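Local coordinates for protein purine nucleoside phosphorylase (Caulobacter vibrioides, PDB 1XFJ) that probably acts as a purine nucleoside phosphorylase of the YfiH/LACC1 family, splitting inosine and methylthioadenosine with phosphate and deaminating adenosine, at residues G34-D37 and S38-G42; V141-S144 and A145-R148; E177-H180 and R181-D185; A57-A60 and R61-G65; S238-R241 and A242-N246. One frame throughout, in Å; residues are numbered along the deposited sequence.

Interaction 1: residues G34-D37 and S38-G42; sequences GIYD and SLNVG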
loop_
_atom_site.group_PDB
_atom_site.type_symbol
_atom_site.label_atom_id
_atom_site.label_comp_id
_atom_site.label_asym_id
_atom_site.label_seq_id
_atom_site.Cartn_x
_atom_site.Cartn_y
_atom_site.Cartn_z
ATOM N N GLY A 34 -6.274 -11.812 -19.047
ATOM C CA GLY A 34 -5.115 -12.642 -18.775
ATOM C C GLY A 34 -4.575 -12.557 -17.363
ATOM O O GLY A 34 -5.325 -12.632 -16.387
ATOM N N ILE A 35 -3.260 -12.411 -17.252
ATOM C CA ILE A 35 -2.622 -12.323 -15.947
ATOM C C ILE A 35 -3.077 -11.085 -15.182
ATOM O O ILE A 35 -2.951 -11.020 -13.960
ATOM C CB ILE A 35 -1.081 -12.286 -16.076
ATOM C CG1 ILE A 35 -0.651 -11.072 -16.899
ATOM C CG2 ILE A 35 -0.585 -13.568 -16.727
ATOM C CD1 ILE A 35 0.849 -10.836 -16.897
ATOM N N TYR A 36 -3.618 -10.107 -15.903
ATOM C CA TYR A 36 -4.076 -8.866 -15.285
ATOM C C TYR A 36 -5.552 -8.943 -14.907
ATOM O O TYR A 36 -6.117 -7.978 -14.380
ATOM C CB TYR A 36 -3.876 -7.700 -16.257
ATOM C CG TYR A 36 -2.471 -7.600 -16.807
ATOM C CD1 TYR A 36 -1.408 -7.227 -15.991
ATOM C CD2 TYR A 36 -2.204 -7.898 -18.143
ATOM C CE1 TYR A 36 -0.108 -7.154 -16.490
ATOM C CE2 TYR A 36 -0.915 -7.829 -18.654
ATOM C CZ TYR A 36 0.130 -7.459 -17.824
ATOM O OH TYR A 36 1.407 -7.407 -18.336
ATOM N N ASP A 37 -6.154 -10.102 -15.160
ATOM C CA ASP A 37 -7.577 -10.346 -14.917
ATOM C C ASP A 37 -8.329 -9.362 -14.028
ATOM O O ASP A 37 -8.281 -9.418 -12.804
ATOM C CB ASP A 37 -7.788 -11.783 -14.426
ATOM C CG ASP A 37 -9.257 -12.110 -14.165
ATOM O OD1 ASP A 37 -10.143 -11.496 -14.799
ATOM O OD2 ASP A 37 -9.526 -12.997 -13.327
ATOM N N SER A 38 -8.994 -8.388 -14.679
ATOM C CA SER A 38 -9.934 -7.432 -14.107
ATOM C C SER A 38 -9.225 -6.164 -13.646
ATOM O O SER A 38 -8.901 -5.256 -14.416
ATOM C CB SER A 38 -10.699 -8.065 -12.944
ATOM O OG SER A 38 -12.064 -7.684 -12.962
ATOM N N LEU A 39 -9.154 -5.953 -12.296
ATOM C CA LEU A 39 -8.733 -4.668 -11.730
ATOM C C LEU A 39 -7.268 -4.278 -11.568
ATOM O O LEU A 39 -6.810 -3.991 -10.459
ATOM C CB LEU A 39 -9.456 -4.465 -10.398
ATOM C CG LEU A 39 -9.786 -3.019 -10.023
ATOM C CD1 LEU A 39 -10.758 -2.429 -11.039
ATOM C CD2 LEU A 39 -10.399 -2.991 -8.630
ATOM N N ASN A 40 -6.556 -4.205 -12.685
ATOM C CA ASN A 40 -5.151 -3.819 -12.678
ATOM C C ASN A 40 -5.009 -2.306 -12.850
ATOM O O ASN A 40 -5.456 -1.744 -13.853
ATOM C CB ASN A 40 -4.415 -4.547 -13.806
ATOM C CG ASN A 40 -3.012 -4.026 -14.017
ATOM O OD1 ASN A 40 -2.302 -3.716 -13.058
ATOM N ND2 ASN A 40 -2.595 -3.941 -15.277
ATOM N N VAL A 41 -4.375 -1.651 -11.879
ATOM C CA VAL A 41 -4.201 -0.201 -11.935
ATOM C C VAL A 41 -2.778 0.232 -12.290
ATOM O O VAL A 41 -2.467 1.427 -12.283
ATOM C CB VAL A 41 -4.590 0.461 -10.586
ATOM C CG1 VAL A 41 -6.053 0.181 -10.267
ATOM C CG2 VAL A 41 -3.690 -0.052 -9.470
ATOM N N GLY A 42 -1.925 -0.735 -12.620
ATOM C CA GLY A 42 -0.542 -0.436 -12.958
ATOM C C GLY A 42 -0.275 0.250 -14.288
ATOM O O GLY A 42 -0.234 -0.396 -15.339
#

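Interaction 2: residues V141-S144 and A145-R148; sequences VVQS and AVDR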
loop_
_atom_site.group_PDB
_atom_site.type_symbol
_atom_site.label_atom_id
_atom_site.label_comp_id
_atom_site.label_asym_id
_atom_site.label_seq_id
_atom_site.Cartn_x
_atom_site.Cartn_y
_atom_site.Cartn_z
ATOM N N VAL A 141 9.829 4.858 5.047
ATOM C CA VAL A 141 8.701 5.462 4.346
ATOM C C VAL A 141 7.523 5.735 5.284
ATOM O O VAL A 141 6.783 6.698 5.087
ATOM C CB VAL A 141 8.207 4.588 3.164
ATOM C CG1 VAL A 141 7.571 3.302 3.669
ATOM C CG2 VAL A 141 7.222 5.385 2.317
ATOM N N VAL A 142 7.345 4.896 6.301
ATOM C CA VAL A 142 6.246 5.104 7.241
ATOM C C VAL A 142 6.466 6.388 8.040
ATOM O O VAL A 142 5.578 7.234 8.121
ATOM C CB VAL A 142 6.091 3.918 8.221
ATOM C CG1 VAL A 142 4.993 4.225 9.242
ATOM C CG2 VAL A 142 5.740 2.653 7.454
ATOM N N GLN A 143 7.653 6.538 8.621
ATOM C CA GLN A 143 7.953 7.736 9.395
ATOM C C GLN A 143 7.870 8.963 8.488
ATOM O O GLN A 143 7.431 10.029 8.916
ATOM C CB GLN A 143 9.353 7.637 10.010
ATOM C CG GLN A 143 9.757 8.823 10.889
ATOM C CD GLN A 143 8.913 8.955 12.153
ATOM O OE1 GLN A 143 8.020 9.805 12.241
ATOM N NE2 GLN A 143 9.192 8.107 13.138
ATOM N N SER A 144 8.283 8.807 7.232
ATOM C CA SER A 144 8.249 9.918 6.285
ATOM C C SER A 144 6.823 10.392 6.020
ATOM O O SER A 144 6.549 11.596 6.001
ATOM C CB SER A 144 8.901 9.517 4.963
ATOM O OG SER A 144 8.807 10.581 4.027
ATOM N N ALA A 145 5.919 9.437 5.818
ATOM C CA ALA A 145 4.521 9.756 5.559
ATOM C C ALA A 145 3.926 10.458 6.776
ATOM O O ALA A 145 3.174 11.425 6.639
ATOM C CB ALA A 145 3.742 8.486 5.247
ATOM N N VAL A 146 4.266 9.968 7.964
ATOM C CA VAL A 146 3.770 10.570 9.197
ATOM C C VAL A 146 4.322 11.989 9.320
ATOM O O VAL A 146 3.585 12.921 9.638
ATOM C CB VAL A 146 4.184 9.735 10.437
ATOM C CG1 VAL A 146 3.893 10.507 11.712
ATOM C CG2 VAL A 146 3.414 8.412 10.453
ATOM N N ASP A 147 5.617 12.158 9.059
ATOM C CA ASP A 147 6.225 13.484 9.143
ATOM C C ASP A 147 5.573 14.462 8.164
ATOM O O ASP A 147 5.359 15.629 8.491
ATOM C CB ASP A 147 7.728 13.415 8.856
ATOM C CG ASP A 147 8.521 12.758 9.978
ATOM O OD1 ASP A 147 7.948 12.479 11.059
ATOM O OD2 ASP A 147 9.733 12.528 9.772
ATOM N N ARG A 148 5.258 13.988 6.960
ATOM C CA ARG A 148 4.635 14.848 5.958
ATOM C C ARG A 148 3.234 15.247 6.426
ATOM O O ARG A 148 2.801 16.383 6.225
ATOM C CB ARG A 148 4.556 14.126 4.607
ATOM C CG ARG A 148 4.546 15.062 3.403
ATOM C CD ARG A 148 5.952 15.574 3.097
ATOM N NE ARG A 148 6.005 16.409 1.899
ATOM C CZ ARG A 148 5.774 17.718 1.886
ATOM N NH1 ARG A 148 5.472 18.355 3.009
ATOM N NH2 ARG A 148 5.841 18.393 0.748
#

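Interaction 3: residues E177-H180 and R181-D185; sequences EFLH and RFEAD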
loop_
_atom_site.group_PDB
_atom_site.type_symbol
_atom_site.label_atom_id
_atom_site.label_comp_id
_atom_site.label_asym_id
_atom_site.label_seq_id
_atom_site.Cartn_x
_atom_site.Cartn_y
_atom_site.Cartn_z
ATOM N N GLU A 177 21.205 -12.665 2.974
ATOM C CA GLU A 177 21.688 -11.306 2.760
ATOM C C GLU A 177 20.575 -10.346 3.173
ATOM O O GLU A 177 20.835 -9.255 3.682
ATOM C CB GLU A 177 22.051 -11.086 1.288
ATOM C CG GLU A 177 20.877 -11.178 0.321
ATOM C CD GLU A 177 20.193 -12.534 0.346
ATOM O OE1 GLU A 177 20.880 -13.557 0.132
ATOM O OE2 GLU A 177 18.965 -12.576 0.580
ATOM N N PHE A 178 19.336 -10.778 2.952
ATOM C CA PHE A 178 18.142 -10.006 3.296
ATOM C C PHE A 178 18.050 -9.942 4.818
ATOM O O PHE A 178 17.891 -8.869 5.403
ATOM C CB PHE A 178 16.902 -10.704 2.731
ATOM C CG PHE A 178 15.626 -9.922 2.890
ATOM C CD1 PHE A 178 15.118 -9.171 1.834
ATOM C CD2 PHE A 178 14.911 -9.966 4.083
ATOM C CE1 PHE A 178 13.912 -8.479 1.962
ATOM C CE2 PHE A 178 13.707 -9.281 4.224
ATOM C CZ PHE A 178 13.205 -8.535 3.158
ATOM N N LEU A 179 18.150 -11.107 5.449
ATOM C CA LEU A 179 18.100 -11.210 6.906
ATOM C C LEU A 179 19.149 -10.319 7.557
ATOM O O LEU A 179 18.853 -9.513 8.441
ATOM C CB LEU A 179 18.359 -12.657 7.336
ATOM C CG LEU A 179 18.685 -12.804 8.827
ATOM C CD1 LEU A 179 17.439 -12.501 9.644
ATOM C CD2 LEU A 179 19.197 -14.204 9.114
ATOM N N HIS A 180 20.387 -10.476 7.110
ATOM C CA HIS A 180 21.491 -9.711 7.663
ATOM C C HIS A 180 21.350 -8.212 7.434
ATOM O O HIS A 180 21.734 -7.416 8.290
ATOM C CB HIS A 180 22.804 -10.245 7.094
ATOM C CG HIS A 180 23.079 -11.667 7.476
ATOM N ND1 HIS A 180 23.916 -12.489 6.751
ATOM C CD2 HIS A 180 22.614 -12.419 8.503
ATOM C CE1 HIS A 180 23.950 -13.685 7.310
ATOM N NE2 HIS A 180 23.169 -13.670 8.375
ATOM N N ARG A 181 20.784 -7.821 6.296
ATOM C CA ARG A 181 20.598 -6.401 6.011
ATOM C C ARG A 181 19.691 -5.790 7.077
ATOM O O ARG A 181 19.986 -4.728 7.622
ATOM C CB ARG A 181 19.968 -6.202 4.629
ATOM C CG ARG A 181 19.784 -4.737 4.253
ATOM C CD ARG A 181 19.097 -4.570 2.905
ATOM N NE ARG A 181 19.870 -5.155 1.811
ATOM C CZ ARG A 181 19.493 -6.224 1.116
ATOM N NH1 ARG A 181 18.348 -6.835 1.395
ATOM N NH2 ARG A 181 20.263 -6.683 0.138
ATOM N N PHE A 182 18.583 -6.465 7.370
ATOM C CA PHE A 182 17.649 -5.973 8.378
ATOM C C PHE A 182 18.236 -6.003 9.784
ATOM O O PHE A 182 18.078 -5.051 10.548
ATOM C CB PHE A 182 16.349 -6.782 8.359
ATOM C CG PHE A 182 15.333 -6.264 7.384
ATOM C CD1 PHE A 182 15.493 -6.465 6.018
ATOM C CD2 PHE A 182 14.244 -5.523 7.833
ATOM C CE1 PHE A 182 14.587 -5.929 5.104
ATOM C CE2 PHE A 182 13.329 -4.982 6.927
ATOM C CZ PHE A 182 13.503 -5.185 5.560
ATOM N N GLU A 183 18.905 -7.096 10.132
ATOM C CA GLU A 183 19.488 -7.209 11.463
ATOM C C GLU A 183 20.546 -6.144 11.710
ATOM O O GLU A 183 20.673 -5.627 12.821
ATOM C CB GLU A 183 20.101 -8.595 11.667
ATOM C CG GLU A 183 19.084 -9.726 11.647
ATOM C CD GLU A 183 19.670 -11.046 12.109
ATOM O OE1 GLU A 183 20.798 -11.375 11.689
ATOM O OE2 GLU A 183 18.999 -11.759 12.884
ATOM N N ALA A 184 21.298 -5.814 10.667
ATOM C CA ALA A 184 22.353 -4.817 10.771
ATOM C C ALA A 184 21.840 -3.382 10.704
ATOM O O ALA A 184 22.231 -2.540 11.514
ATOM C CB ALA A 184 23.390 -5.049 9.671
ATOM N N ASP A 185 20.963 -3.104 9.744
ATOM C CA ASP A 185 20.435 -1.753 9.562
ATOM C C ASP A 185 19.301 -1.340 10.489
ATOM O O ASP A 185 19.132 -0.153 10.768
ATOM C CB ASP A 185 19.987 -1.557 8.112
ATOM C CG ASP A 185 21.130 -1.684 7.130
ATOM O OD1 ASP A 185 22.290 -1.791 7.577
ATOM O OD2 ASP A 185 20.869 -1.673 5.909
#

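Interaction 4: residues A57-A60 and R61-G65; sequences ARIA and RWFGG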
loop_
_atom_site.group_PDB
_atom_site.type_symbol
_atom_site.label_atom_id
_atom_site.label_comp_id
_atom_site.label_asym_id
_atom_site.label_seq_id
_atom_site.Cartn_x
_atom_site.Cartn_y
_atom_site.Cartn_z
ATOM N N ALA A 57 -10.558 4.398 -13.359
ATOM C CA ALA A 57 -11.793 5.175 -13.363
ATOM C C ALA A 57 -12.851 4.508 -12.488
ATOM O O ALA A 57 -13.603 5.180 -11.779
ATOM C CB ALA A 57 -12.306 5.329 -14.786
ATOM N N ARG A 58 -12.908 3.181 -12.534
ATOM C CA ARG A 58 -13.881 2.453 -11.729
ATOM C C ARG A 58 -13.631 2.690 -10.250
ATOM O O ARG A 58 -14.569 2.883 -9.471
ATOM C CB ARG A 58 -13.807 0.959 -12.035
ATOM C CG ARG A 58 -14.190 0.651 -13.464
ATOM C CD ARG A 58 -14.368 -0.828 -13.732
ATOM N NE ARG A 58 -15.009 -0.996 -15.032
ATOM C CZ ARG A 58 -15.661 -2.084 -15.426
ATOM N NH1 ARG A 58 -15.766 -3.137 -14.627
ATOM N NH2 ARG A 58 -16.233 -2.103 -16.619
ATOM N N ILE A 59 -12.360 2.674 -9.869
ATOM C CA ILE A 59 -11.987 2.893 -8.480
ATOM C C ILE A 59 -12.318 4.325 -8.078
ATOM O O ILE A 59 -12.858 4.564 -6.996
ATOM C CB ILE A 59 -10.487 2.605 -8.266
ATOM C CG1 ILE A 59 -10.246 1.096 -8.349
ATOM C CG2 ILE A 59 -10.027 3.151 -6.918
ATOM C CD1 ILE A 59 -8.787 0.694 -8.274
ATOM N N ALA A 60 -12.003 5.274 -8.952
ATOM C CA ALA A 60 -12.289 6.676 -8.678
ATOM C C ALA A 60 -13.793 6.853 -8.484
ATOM O O ALA A 60 -14.230 7.597 -7.608
ATOM C CB ALA A 60 -11.800 7.549 -9.832
ATOM N N ARG A 61 -14.582 6.158 -9.299
ATOM C CA ARG A 61 -16.036 6.248 -9.202
ATOM C C ARG A 61 -16.563 5.649 -7.895
ATOM O O ARG A 61 -17.578 6.104 -7.359
ATOM C CB ARG A 61 -16.695 5.547 -10.393
ATOM C CG ARG A 61 -18.189 5.794 -10.489
ATOM C CD ARG A 61 -18.474 7.263 -10.762
ATOM N NE ARG A 61 -19.902 7.569 -10.725
ATOM C CZ ARG A 61 -20.650 7.515 -9.628
ATOM N NH1 ARG A 61 -20.107 7.167 -8.468
ATOM N NH2 ARG A 61 -21.943 7.809 -9.690
ATOM N N TRP A 62 -15.880 4.627 -7.390
ATOM C CA TRP A 62 -16.278 3.990 -6.136
ATOM C C TRP A 62 -16.204 5.037 -5.026
ATOM O O TRP A 62 -17.028 5.051 -4.108
ATOM C CB TRP A 62 -15.333 2.833 -5.801
ATOM C CG TRP A 62 -15.688 2.095 -4.535
ATOM C CD1 TRP A 62 -16.573 1.063 -4.406
ATOM C CD2 TRP A 62 -15.164 2.339 -3.223
ATOM N NE1 TRP A 62 -16.632 0.645 -3.097
ATOM C CE2 TRP A 62 -15.777 1.412 -2.349
ATOM C CE3 TRP A 62 -14.239 3.250 -2.701
ATOM C CZ2 TRP A 62 -15.493 1.370 -0.981
ATOM C CZ3 TRP A 62 -13.956 3.210 -1.336
ATOM C CH2 TRP A 62 -14.584 2.274 -0.494
ATOM N N PHE A 63 -15.209 5.914 -5.132
ATOM C CA PHE A 63 -14.986 6.977 -4.156
ATOM C C PHE A 63 -15.914 8.165 -4.358
ATOM O O PHE A 63 -15.961 9.067 -3.519
ATOM C CB PHE A 63 -13.535 7.458 -4.229
ATOM C CG PHE A 63 -12.562 6.564 -3.520
ATOM C CD1 PHE A 63 -12.490 6.562 -2.130
ATOM C CD2 PHE A 63 -11.720 5.722 -4.236
ATOM C CE1 PHE A 63 -11.592 5.735 -1.462
ATOM C CE2 PHE A 63 -10.816 4.887 -3.578
ATOM C CZ PHE A 63 -10.752 4.894 -2.188
ATOM N N GLY A 64 -16.635 8.168 -5.475
ATOM C CA GLY A 64 -17.553 9.255 -5.768
ATOM C C GLY A 64 -16.899 10.363 -6.570
ATOM O O GLY A 64 -17.452 11.455 -6.703
ATOM N N GLY A 65 -15.718 10.087 -7.112
ATOM C CA GLY A 65 -15.021 11.093 -7.890
ATOM C C GLY A 65 -14.727 10.649 -9.308
ATOM O O GLY A 65 -15.363 9.732 -9.829
HETATM O O HOH W 1 -14.318 7.654 -12.299
#

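Interaction 5: residues S238-R241 and A242-N246; sequences SNRR and AFLNN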
loop_
_atom_site.group_PDB
_atom_site.type_symbol
_atom_site.label_atom_id
_atom_site.label_comp_id
_atom_site.label_asym_id
_atom_site.label_seq_id
_atom_site.Cartn_x
_atom_site.Cartn_y
_atom_site.Cartn_z
ATOM N N SER A 238 -0.050 -11.004 -7.197
ATOM C CA SER A 238 1.131 -11.262 -6.373
ATOM C C SER A 238 2.406 -11.372 -7.199
ATOM O O SER A 238 2.521 -12.243 -8.065
ATOM C CB SER A 238 0.941 -12.551 -5.571
ATOM O OG SER A 238 2.135 -12.906 -4.890
ATOM N N ASN A 239 3.361 -10.486 -6.930
ATOM C CA ASN A 239 4.636 -10.496 -7.638
ATOM C C ASN A 239 5.368 -11.817 -7.394
ATOM O O ASN A 239 5.971 -12.388 -8.311
ATOM C CB ASN A 239 5.496 -9.313 -7.172
ATOM C CG ASN A 239 6.929 -9.389 -7.677
ATOM O OD1 ASN A 239 7.179 -9.508 -8.877
ATOM N ND2 ASN A 239 7.879 -9.314 -6.756
ATOM N N ARG A 240 5.307 -12.316 -6.164
ATOM C CA ARG A 240 5.985 -13.569 -5.850
ATOM C C ARG A 240 5.348 -14.729 -6.601
ATOM O O ARG A 240 6.045 -15.595 -7.129
ATOM C CB ARG A 240 5.966 -13.833 -4.339
ATOM C CG ARG A 240 6.685 -15.113 -3.908
ATOM C CD ARG A 240 8.078 -15.233 -4.533
ATOM N NE ARG A 240 8.962 -14.110 -4.214
ATOM C CZ ARG A 240 9.593 -13.947 -3.055
ATOM N NH1 ARG A 240 9.452 -14.836 -2.079
ATOM N NH2 ARG A 240 10.379 -12.893 -2.873
ATOM N N ARG A 241 4.023 -14.752 -6.665
ATOM C CA ARG A 241 3.355 -15.827 -7.382
ATOM C C ARG A 241 3.701 -15.722 -8.867
ATOM O O ARG A 241 3.894 -16.732 -9.543
ATOM C CB ARG A 241 1.841 -15.745 -7.174
ATOM C CG ARG A 241 1.110 -17.032 -7.499
ATOM C CD ARG A 241 -0.312 -16.997 -6.955
ATOM N NE ARG A 241 -1.073 -15.913 -7.561
ATOM C CZ ARG A 241 -1.683 -14.948 -6.881
ATOM N NH1 ARG A 241 -1.632 -14.923 -5.555
ATOM N NH2 ARG A 241 -2.337 -13.999 -7.535
ATOM N N ALA A 242 3.792 -14.492 -9.365
ATOM C CA ALA A 242 4.134 -14.258 -10.764
ATOM C C ALA A 242 5.535 -14.789 -11.039
ATOM O O ALA A 242 5.796 -15.368 -12.094
ATOM C CB ALA A 242 4.068 -12.768 -11.078
ATOM N N PHE A 243 6.433 -14.587 -10.081
ATOM C CA PHE A 243 7.810 -15.044 -10.208
ATOM C C PHE A 243 7.859 -16.561 -10.338
ATOM O O PHE A 243 8.526 -17.100 -11.222
ATOM C CB PHE A 243 8.619 -14.615 -8.982
ATOM C CG PHE A 243 9.997 -15.213 -8.929
ATOM C CD1 PHE A 243 10.960 -14.856 -9.865
ATOM C CD2 PHE A 243 10.320 -16.154 -7.958
ATOM C CE1 PHE A 243 12.233 -15.429 -9.835
ATOM C CE2 PHE A 243 11.588 -16.734 -7.918
ATOM C CZ PHE A 243 12.546 -16.371 -8.860
ATOM N N LEU A 244 7.141 -17.240 -9.450
ATOM C CA LEU A 244 7.101 -18.698 -9.435
ATOM C C LEU A 244 6.394 -19.309 -10.640
ATOM O O LEU A 244 6.635 -20.469 -10.979
ATOM C CB LEU A 244 6.428 -19.182 -8.149
ATOM C CG LEU A 244 7.110 -18.724 -6.858
ATOM C CD1 LEU A 244 6.308 -19.202 -5.657
ATOM C CD2 LEU A 244 8.531 -19.269 -6.809
ATOM N N ASN A 245 5.523 -18.537 -11.281
ATOM C CA ASN A 245 4.790 -19.030 -12.446
ATOM C C ASN A 245 5.444 -18.596 -13.752
ATOM O O ASN A 245 4.963 -18.913 -14.840
ATOM C CB ASN A 245 3.340 -18.540 -12.408
ATOM C CG ASN A 245 2.531 -19.202 -11.307
ATOM O OD1 ASN A 245 2.884 -19.131 -10.130
ATOM N ND2 ASN A 245 1.435 -19.851 -11.688
ATOM N N ASN A 246 6.545 -17.867 -13.634
ATOM C CA ASN A 246 7.282 -17.388 -14.794
ATOM C C ASN A 246 6.523 -16.366 -15.630
ATOM O O ASN A 246 6.677 -16.323 -16.851
ATOM C CB ASN A 246 7.706 -18.561 -15.684
ATOM C CG ASN A 246 8.544 -19.581 -14.942
ATOM O OD1 ASN A 246 8.014 -20.483 -14.292
ATOM N ND2 ASN A 246 9.862 -19.436 -15.022
#

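Interaction 1: residues G34-D37 and S38-G42
The ring of Tyr-36 and the amide of Asn-40 lie side by side and point the same way, their planes 16° apart. Contact is made by the amide nitrogen: Asn-40 ND2 is 3.6 Å from Tyr-36 CD1, set obliquely to the ring. Behind it, the two CB atoms of Tyr-36 and Asn-40 are 4.0 Å apart. One face of the tyrosine ring carries its own neighbour, with Ile-35 CG1 3.6 Å above the ring centre. The amide is held at both ends. Asn-40 OD1 accepts from Gly-42 N at 3.0 Å, which makes an Asx turn; the donor stands well above the carbonyl plane, 60° out of it. Arg-252 N also donates to Asn-40 OD1, and Asn-40 ND2 bonds to Asp-47 and Ser-45. These bonds should fix the rotation of the amide beside the ring. The phenol end of Tyr-36 is hydrogen-bonded to Asp-249. Between the two side chains the backbone bends through an inverse gamma turn centred on Leu-39, with Asn-40 N bonded to Ser-38 O at 3.1 Å. The whole turn belongs to the loop between strand 20-25 and helix 49-62, and Leu-39, Asn-40 and Val-41 pack against that helix.

Interaction 2: residues V141-S144 and A145-R148
Helix 141-151 provides this contact, two turns of alpha helix in which the carbonyls of Val-141 to Ser-144 accept the N-H groups of the next four residues. Each carbonyl takes the N-H four positions on. Ala-145 N bonds to Val-141 O at 3.0 Å, and Val-146 N reaches Val-142 O equally closely. Asp-147 N to Gln-143 O is the shortest of the four, 2.8 Å, and Arg-148 N to Ser-144 O closes the set at 2.9 Å. The side chains add contacts to the carbonyls. Ala-145 CB sits 3.5 Å from Val-141 O. In Val-146 one methyl, CG2, lies anti to the carbonyl carbon and beside the backbone N; this turns it back to 3.4 Å from Val-142 O. Asp-147 also folds back, chi1 -72°, and its carboxylate carbon CG comes to 3.1 Å from Gln-143 O. The Gln-143 chain bends at chi2 and approaches this carboxylate from the preceding turn. Val-142 and Val-146 are buried. Val-142 meets helix 206-216 and Val-146 meets Ile-159, Ala-217 and Val-219. On another side, Ser-144 OG bonds to Thr-79 O, and Arg-148 forms a salt bridge with Glu-151 while touching Val-83. The arrangement is that of an amphipathic helix, with its valine side packed into the protein and polar residues such as Asp-147 on its outer side.

Interaction 3: residues E177-H180 and R181-D185
Phe-182 packs against Phe-178 one helical turn earlier. Its CB starts beside the backbone, 3.7 Å from Leu-179 O. At CD1 the ring edge meets Phe-178 O, which lies in the ring plane. Farther out, Phe-182 CE1 comes over one face of the Phe-178 ring and is 3.5 Å from Phe-178 CZ. The tip, CZ of Phe-182, is 4.1 Å from that same Phe-178 CZ. The rings point the same way with planes 23° apart, but they are slid so far that they barely overlap, with centroids separated by 4.9 Å. Arg-181 reaches back past Phe-178 on a chain bent at chi3. Its NH1 is 3.7 Å from Phe-178 CA, and its guanidinium plane stands nearly perpendicular to the phenylalanine ring, while Glu-177 O lies over one guanidinium face. Farther round the helix, Leu-179 CD1 packs on Glu-183 CD at 3.6 Å. Glu-183 OE1 also lies at the edge of the His-180 ring, 3.8 Å from CD2. The backbone keeps regular helix bonds, such as Glu-183 N to Leu-179 O at 3.0 Å. Trp-134 and Phe-204 meet Phe-178 edge-to-face, and Phe-209 meets Phe-182 in the same way. The chemistry is thus divided: an aromatic cluster fastens the inner side of helix 176-185 by apolar contact, while Glu-183 and His-180 place polar groups on its exposed side.

Interaction 4: residues A57-A60 and R61-G65
Ile-59 and Phe-63 lie side by side and point the same way. The isoleucine methyl CG2 sits in the plane of the phenylalanine ring, at its edge, 3.8 Å from Phe-63 CE2. Trp-62 takes a different direction. With chi1 -179° its CG is anti to the backbone N, and the indole swings over Phe-63, putting Trp-62 CE3 3.6 Å above the centre of that ring. In return Phe-63 CD2 lies in the indole plane, at the indole edge. The phenylalanine ring therefore has an isoleucine methyl at its rim and an indole edge over one face. The backbone bonds here belong to the end of helix 49-62. Arg-61 N bonds to Ala-57 O at 2.8 Å and Phe-63 N to Ile-59 O at 3.3 Å. The chain then leaves the helix by a Schellman motif: Gly-64 has positive phi, 91°, Gly-65 N returns to Ala-60 O at 2.9 Å, and Gly-64 N bonds to Arg-61 O. A water donates to Ala-57 O at 2.6 Å and weakly to Gly-65 O. Trp-62 makes a cation-pi contact with Lys-21 and meets Phe-25 edge-to-face. The helix end thus rests on one sheet: Ile-59 touches Phe-25 of strand 20-25 and Leu-254 of strand 253-259, and Phe-63 reaches Lys-21, Ala-256 and Thr-258 of the same two strands.

Interaction 5: residues S238-R241 and A242-N246
The backbone forms a short helix, 239-244, in which Ala-242 N bonds to Ser-238 O at 2.9 Å, Phe-243 N to Asn-239 O and Leu-244 N to Arg-240 O. Arg-240 and Phe-243 lie side by side on one flank of it, pointing the same way. Arg-240 CD comes to 4.2 Å from Phe-243 CD2, oblique to the ring, and the guanidinium and ring planes are 70° apart. The arginine chain, bent at both chi2 and chi3, turns its end away from the ring, and its NH1 bonds to Glu-173 O. Leu-244 leans on the same turn: its chi1 of -59° brings CG beside its own backbone N and within 3.3 Å of Arg-240 O. Both helix ends have defined closures. Ser-238 is the N-cap, and its OG accepts from Arg-241 N at 3.2 Å in a nearly straight bond, 164° at the hydrogen. Asp-113 supports this end by bonding to Ser-238 OG and Arg-240 N. At the other end Asn-245 N to Arg-241 O, 3.0 Å, is the last regular helix bond. A Schellman motif then leads the chain out: Asn-246 has positive phi, and Asn-246 N bonds to Phe-243 O at 3.2 Å. Arg-241 folds back toward the start of the helix, with Ser-238 CB 3.5 Å above one guanidinium face, offset toward the rim. Carbonyl groups hold this guanidinium: NH2 bonds to Phe-236 O, and NH1 to Thr-229 O and Arg-230 O.

How the interactions relate
All five contacts are local, and along the chain they come in series; none nests in or crosses another. Interaction 1 closes a turn in the loop after strand 20-25. Interaction 4 follows at the end of helix 49-62 and is the one it touches: Val-41 CG1 packs on Ile-59 CD1 at 3.4 Å, joining loop and helix. Interaction 2 lies on helix 141-151, across the chain's centre from interaction 1. Interaction 3, on helix 176-185, is about 40 Å from interaction 4 between centres. Interaction 5 spans the short helix 239-244, ahead of strand 253-259. Its nearest atoms come within about 7 Å of interactions 1 and 3 without touching either.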